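Local coordinates for protein yesU (Bacillus subtilis, PDB 1OQ1) that is of unknown function but has a galectin-like beta-sandwich fold, which may suggest carbohydrate binding, at residues P150-P154 with D155-S159; L165-K169 with G170-F174. All coordinates share one frame; numbering follows the deposited sequence.

Interaction 1: P150-P154 with D155-S159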
loop_
_atom_site.group_PDB
_atom_site.type_symbol
_atom_site.label_atom_id
_atom_site.label_comp_id
_atom_site.label_asym_id
_atom_site.label_seq_id
_atom_site.Cartn_x
_atom_site.Cartn_y
_atom_site.Cartn_z
ATOM N N PRO A 150 10.374 8.629 8.389
ATOM C CA PRO A 150 10.595 8.795 9.832
ATOM C C PRO A 150 10.495 7.504 10.649
ATOM O O PRO A 150 10.838 7.483 11.829
ATOM C CB PRO A 150 9.515 9.795 10.227
ATOM C CG PRO A 150 8.370 9.363 9.361
ATOM C CD PRO A 150 9.041 9.138 8.008
ATOM N N LEU A 151 10.010 6.435 10.027
ATOM C CA LEU A 151 9.875 5.165 10.729
ATOM C C LEU A 151 11.239 4.655 11.178
ATOM O O LEU A 151 12.187 4.613 10.395
ATOM C CB LEU A 151 9.217 4.128 9.825
ATOM C CG LEU A 151 7.748 4.347 9.473
ATOM C CD1 LEU A 151 7.346 3.350 8.397
ATOM C CD2 LEU A 151 6.877 4.180 10.715
ATOM N N PRO A 152 11.351 4.262 12.450
ATOM C CA PRO A 152 12.624 3.759 12.963
ATOM C C PRO A 152 12.742 2.271 12.696
ATOM O O PRO A 152 11.848 1.668 12.103
ATOM C CB PRO A 152 12.514 4.039 14.452
ATOM C CG PRO A 152 11.066 3.686 14.715
ATOM C CD PRO A 152 10.348 4.359 13.532
ATOM N N SER A 153 13.860 1.694 13.122
ATOM C CA SER A 153 14.064 0.259 13.013
ATOM C C SER A 153 13.197 -0.283 14.153
ATOM O O SER A 153 12.843 0.462 15.073
ATOM C CB SER A 153 15.542 -0.077 13.225
ATOM O OG SER A 153 16.138 0.823 14.141
ATOM N N PRO A 154 12.838 -1.573 14.111
ATOM C CA PRO A 154 11.999 -2.164 15.159
ATOM C C PRO A 154 12.461 -1.962 16.595
ATOM O O PRO A 154 11.634 -1.775 17.486
ATOM C CB PRO A 154 11.946 -3.640 14.770
ATOM C CG PRO A 154 12.062 -3.589 13.277
ATOM C CD PRO A 154 13.153 -2.566 13.070
ATOM N N ASP A 155 13.771 -1.993 16.821
ATOM C CA ASP A 155 14.301 -1.827 18.172
ATOM C C ASP A 155 13.883 -0.534 18.871
ATOM O O ASP A 155 13.689 -0.521 20.089
ATOM C CB ASP A 155 15.837 -1.962 18.171
ATOM C CG ASP A 155 16.528 -0.982 17.233
ATOM O OD1 ASP A 155 15.840 -0.275 16.465
ATOM O OD2 ASP A 155 17.778 -0.928 17.258
ATOM N N ASP A 156 13.727 0.545 18.108
ATOM C CA ASP A 156 13.341 1.833 18.683
ATOM C C ASP A 156 11.891 2.231 18.425
ATOM O O ASP A 156 11.505 3.360 18.722
ATOM C CB ASP A 156 14.229 2.959 18.145
ATOM C CG ASP A 156 15.680 2.820 18.552
ATOM O OD1 ASP A 156 15.966 2.193 19.594
ATOM O OD2 ASP A 156 16.539 3.366 17.828
ATOM N N ALA A 157 11.090 1.321 17.882
ATOM C CA ALA A 157 9.696 1.629 17.575
ATOM C C ALA A 157 8.793 1.912 18.774
ATOM O O ALA A 157 8.993 1.379 19.863
ATOM C CB ALA A 157 9.085 0.494 16.748
ATOM N N ASP A 158 7.812 2.779 18.551
ATOM C CA ASP A 158 6.793 3.121 19.541
ATOM C C ASP A 158 5.505 2.932 18.746
ATOM O O ASP A 158 4.763 3.879 18.479
ATOM C CB ASP A 158 6.927 4.572 20.011
ATOM C CG ASP A 158 5.834 4.967 20.993
ATOM O OD1 ASP A 158 5.308 4.072 21.690
ATOM O OD2 ASP A 158 5.503 6.166 21.073
ATOM N N SER A 159 5.278 1.683 18.348
ATOM C CA SER A 159 4.128 1.293 17.538
ATOM C C SER A 159 2.790 1.300 18.268
ATOM O O SER A 159 2.734 1.167 19.489
ATOM C CB SER A 159 4.376 -0.103 16.951
ATOM O OG SER A 159 5.550 -0.114 16.150
HETATM O O HOH W 1 19.193 0.685 15.722
#

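Interaction 2: L165-K169 with G170-F174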
loop_
_atom_site.group_PDB
_atom_site.type_symbol
_atom_site.label_atom_id
_atom_site.label_comp_id
_atom_site.label_asym_id
_atom_site.label_seq_id
_atom_site.Cartn_x
_atom_site.Cartn_y
_atom_site.Cartn_z
ATOM N N LEU A 165 -3.237 8.154 3.611
ATOM C CA LEU A 165 -3.009 8.377 2.194
ATOM C C LEU A 165 -4.214 9.031 1.527
ATOM O O LEU A 165 -5.340 8.569 1.700
ATOM C CB LEU A 165 -2.737 7.030 1.517
ATOM C CG LEU A 165 -2.500 7.045 0.006
ATOM C CD1 LEU A 165 -1.120 7.614 -0.279
ATOM C CD2 LEU A 165 -2.608 5.632 -0.547
ATOM N N ILE A 166 -3.979 10.100 0.770
ATOM C CA ILE A 166 -5.054 10.779 0.048
ATOM C C ILE A 166 -4.889 10.509 -1.446
ATOM O O ILE A 166 -3.791 10.640 -1.984
ATOM C CB ILE A 166 -5.018 12.318 0.246
ATOM C CG1 ILE A 166 -5.205 12.667 1.724
ATOM C CG2 ILE A 166 -6.122 12.980 -0.593
ATOM C CD1 ILE A 166 -5.019 14.142 2.011
ATOM N N LYS A 167 -5.985 10.129 -2.101
ATOM C CA LYS A 167 -5.996 9.861 -3.540
ATOM C C LYS A 167 -7.210 10.575 -4.122
ATOM O O LYS A 167 -8.354 10.214 -3.838
ATOM C CB LYS A 167 -6.096 8.355 -3.804
ATOM C CG LYS A 167 -6.389 7.983 -5.257
ATOM C CD LYS A 167 -5.249 8.381 -6.175
ATOM C CE LYS A 167 -5.536 7.975 -7.616
ATOM N NZ LYS A 167 -6.703 8.701 -8.189
ATOM N N ASP A 168 -6.959 11.592 -4.939
ATOM C CA ASP A 168 -8.041 12.370 -5.525
ATOM C C ASP A 168 -7.629 12.771 -6.931
ATOM O O ASP A 168 -6.963 13.793 -7.137
ATOM C CB ASP A 168 -8.304 13.603 -4.653
ATOM C CG ASP A 168 -9.472 14.429 -5.144
ATOM O OD1 ASP A 168 -10.257 13.918 -5.970
ATOM O OD2 ASP A 168 -9.612 15.585 -4.692
ATOM N N LYS A 169 -8.030 11.942 -7.891
ATOM C CA LYS A 169 -7.682 12.138 -9.289
ATOM C C LYS A 169 -6.156 12.188 -9.398
ATOM O O LYS A 169 -5.486 11.253 -8.965
ATOM C CB LYS A 169 -8.353 13.403 -9.835
ATOM C CG LYS A 169 -9.876 13.251 -9.914
ATOM C CD LYS A 169 -10.537 14.373 -10.692
ATOM C CE LYS A 169 -12.041 14.149 -10.802
ATOM N NZ LYS A 169 -12.700 14.136 -9.469
ATOM N N GLY A 170 -5.593 13.257 -9.947
ATOM C CA GLY A 170 -4.143 13.300 -10.070
ATOM C C GLY A 170 -3.362 13.513 -8.781
ATOM O O GLY A 170 -2.149 13.287 -8.737
ATOM N N TYR A 171 -4.050 13.924 -7.722
ATOM C CA TYR A 171 -3.390 14.213 -6.446
ATOM C C TYR A 171 -3.201 13.044 -5.474
ATOM O O TYR A 171 -4.129 12.277 -5.223
ATOM C CB TYR A 171 -4.159 15.325 -5.722
ATOM C CG TYR A 171 -3.479 15.835 -4.472
ATOM C CD1 TYR A 171 -2.268 16.521 -4.549
ATOM C CD2 TYR A 171 -4.042 15.633 -3.212
ATOM C CE1 TYR A 171 -1.634 16.996 -3.403
ATOM C CE2 TYR A 171 -3.410 16.107 -2.055
ATOM C CZ TYR A 171 -2.207 16.788 -2.166
ATOM O OH TYR A 171 -1.578 17.278 -1.043
ATOM N N VAL A 172 -1.989 12.932 -4.930
ATOM C CA VAL A 172 -1.644 11.910 -3.938
ATOM C C VAL A 172 -0.857 12.583 -2.811
ATOM O O VAL A 172 0.056 13.370 -3.070
ATOM C CB VAL A 172 -0.748 10.794 -4.527
ATOM C CG1 VAL A 172 -0.359 9.798 -3.429
ATOM C CG2 VAL A 172 -1.485 10.072 -5.653
ATOM N N HIS A 173 -1.217 12.280 -1.566
ATOM C CA HIS A 173 -0.524 12.835 -0.402
ATOM C C HIS A 173 -0.386 11.725 0.634
ATOM O O HIS A 173 -1.318 10.955 0.849
ATOM C CB HIS A 173 -1.307 14.013 0.186
ATOM C CG HIS A 173 -0.620 14.688 1.334
ATOM N ND1 HIS A 173 -0.615 14.166 2.609
ATOM C CD2 HIS A 173 0.056 15.859 1.405
ATOM C CE1 HIS A 173 0.028 14.989 3.418
ATOM N NE2 HIS A 173 0.445 16.024 2.713
ATOM N N PHE A 174 0.779 11.652 1.266
ATOM C CA PHE A 174 1.062 10.619 2.252
ATOM C C PHE A 174 1.650 11.217 3.525
ATOM O O PHE A 174 2.555 12.047 3.466
ATOM C CB PHE A 174 2.050 9.619 1.631
ATOM C CG PHE A 174 2.424 8.473 2.527
ATOM C CD1 PHE A 174 1.451 7.673 3.111
ATOM C CD2 PHE A 174 3.764 8.151 2.725
ATOM C CE1 PHE A 174 1.808 6.560 3.877
ATOM C CE2 PHE A 174 4.133 7.040 3.490
ATOM C CZ PHE A 174 3.155 6.246 4.063
#

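Interaction 1: P150-P154 with D155-S159
S153 and D155 meet through their side chains at the start of a tight turn. The hydroxyl of S153 donates to the carboxylate of D155, with OG 2.6 Å from OD1. It comes in on the syn side, about 19° out of the carboxylate plane. In D155, CG sits between the backbone N and the carbonyl carbon (chi1 57°), which swings the carboxylate back over the start of the turn. OD1 also takes a weak bond from the amide of D156, so two donors hold this oxygen. A water joins the two side chains: it donates to D155 OD2 at 2.6 Å and weakly to S153 OG. Two backbone bonds close the turn. D156 N bonds to S153 O at 3.2 Å, and A157 N bonds to P154 O, also at 3.2 Å. Next to the turn, the ring of P152 leans on A157, with P152 CG 3.8 Å from A157 CA. The same CG lies 4.3 Å from A157 CB. Towards the body of the protein, P154 rests on F120 and P152 on Y161. The successive i to i+3 bonds are those of a short 3-10 turn, here in the surface loop joining strands 142-148 and 161-168.

Interaction 2: L165-K169 with G170-F174
L165 and V172 meet through first torsions that put CG and CG1 anti to the backbone N (chi1 179° and 177°). This brings L165 CD1 to 3.9 Å from V172 CG1. The same L165 CD1 lies 4.2 Å from CB of F174. K167 shares this face. Its chain bends at chi2 and chi4, which curls NZ toward the turn, where it bonds K169 O at 2.9 Å, in the carbonyl plane and on a lone pair. NZ also forms a salt bridge with D61 and a bond to the carbonyl of L195, so the buried amine has several partners. On the other face, I166 packs beside Y171 and H173. Its CG2 is 4.3 Å from Y171 CD2, while its CD1 is 4.1 Å from H173 CB. Y171 OH bonds E183, and D168 OD2 bonds Y5 OH. H173 NE2 bonds N2, which is probably a remnant of a cloning tag. The backbones run antiparallel at 176°. I166 and H173 form one hydrogen-bonded pair, with I166 N 2.8 Å from H173 O. D168 and Y171 form the next, with D168 N 2.9 Å from Y171 O. L80, F82, L115 and L117 of the facing sheet pack on the L165, K167, V172 and F174 side. With K169 and G170 at the corners between D168 and Y171, this is a beta hairpin with a two-residue type II' turn, set in one sheet of a galectin-like beta sandwich.

Interaction 1 precedes interaction 2 along the chain, and strand 161-168 links them. Their centres are about 26 Å apart. Their nearest atoms are about 7 Å apart, so they do not touch. Residues 150-159 lie at the surface in the connection that leaves strand 142-148, at the edge of one sheet. The chain then crosses to the other sheet, where 165-174 form the hairpin of strands 161-168 and 171-176. Interaction 1 thus lies in the passage between the two sheets, while interaction 2 ends the first strand after it and turns the chain back. Both belong to the single DUF1961 family region.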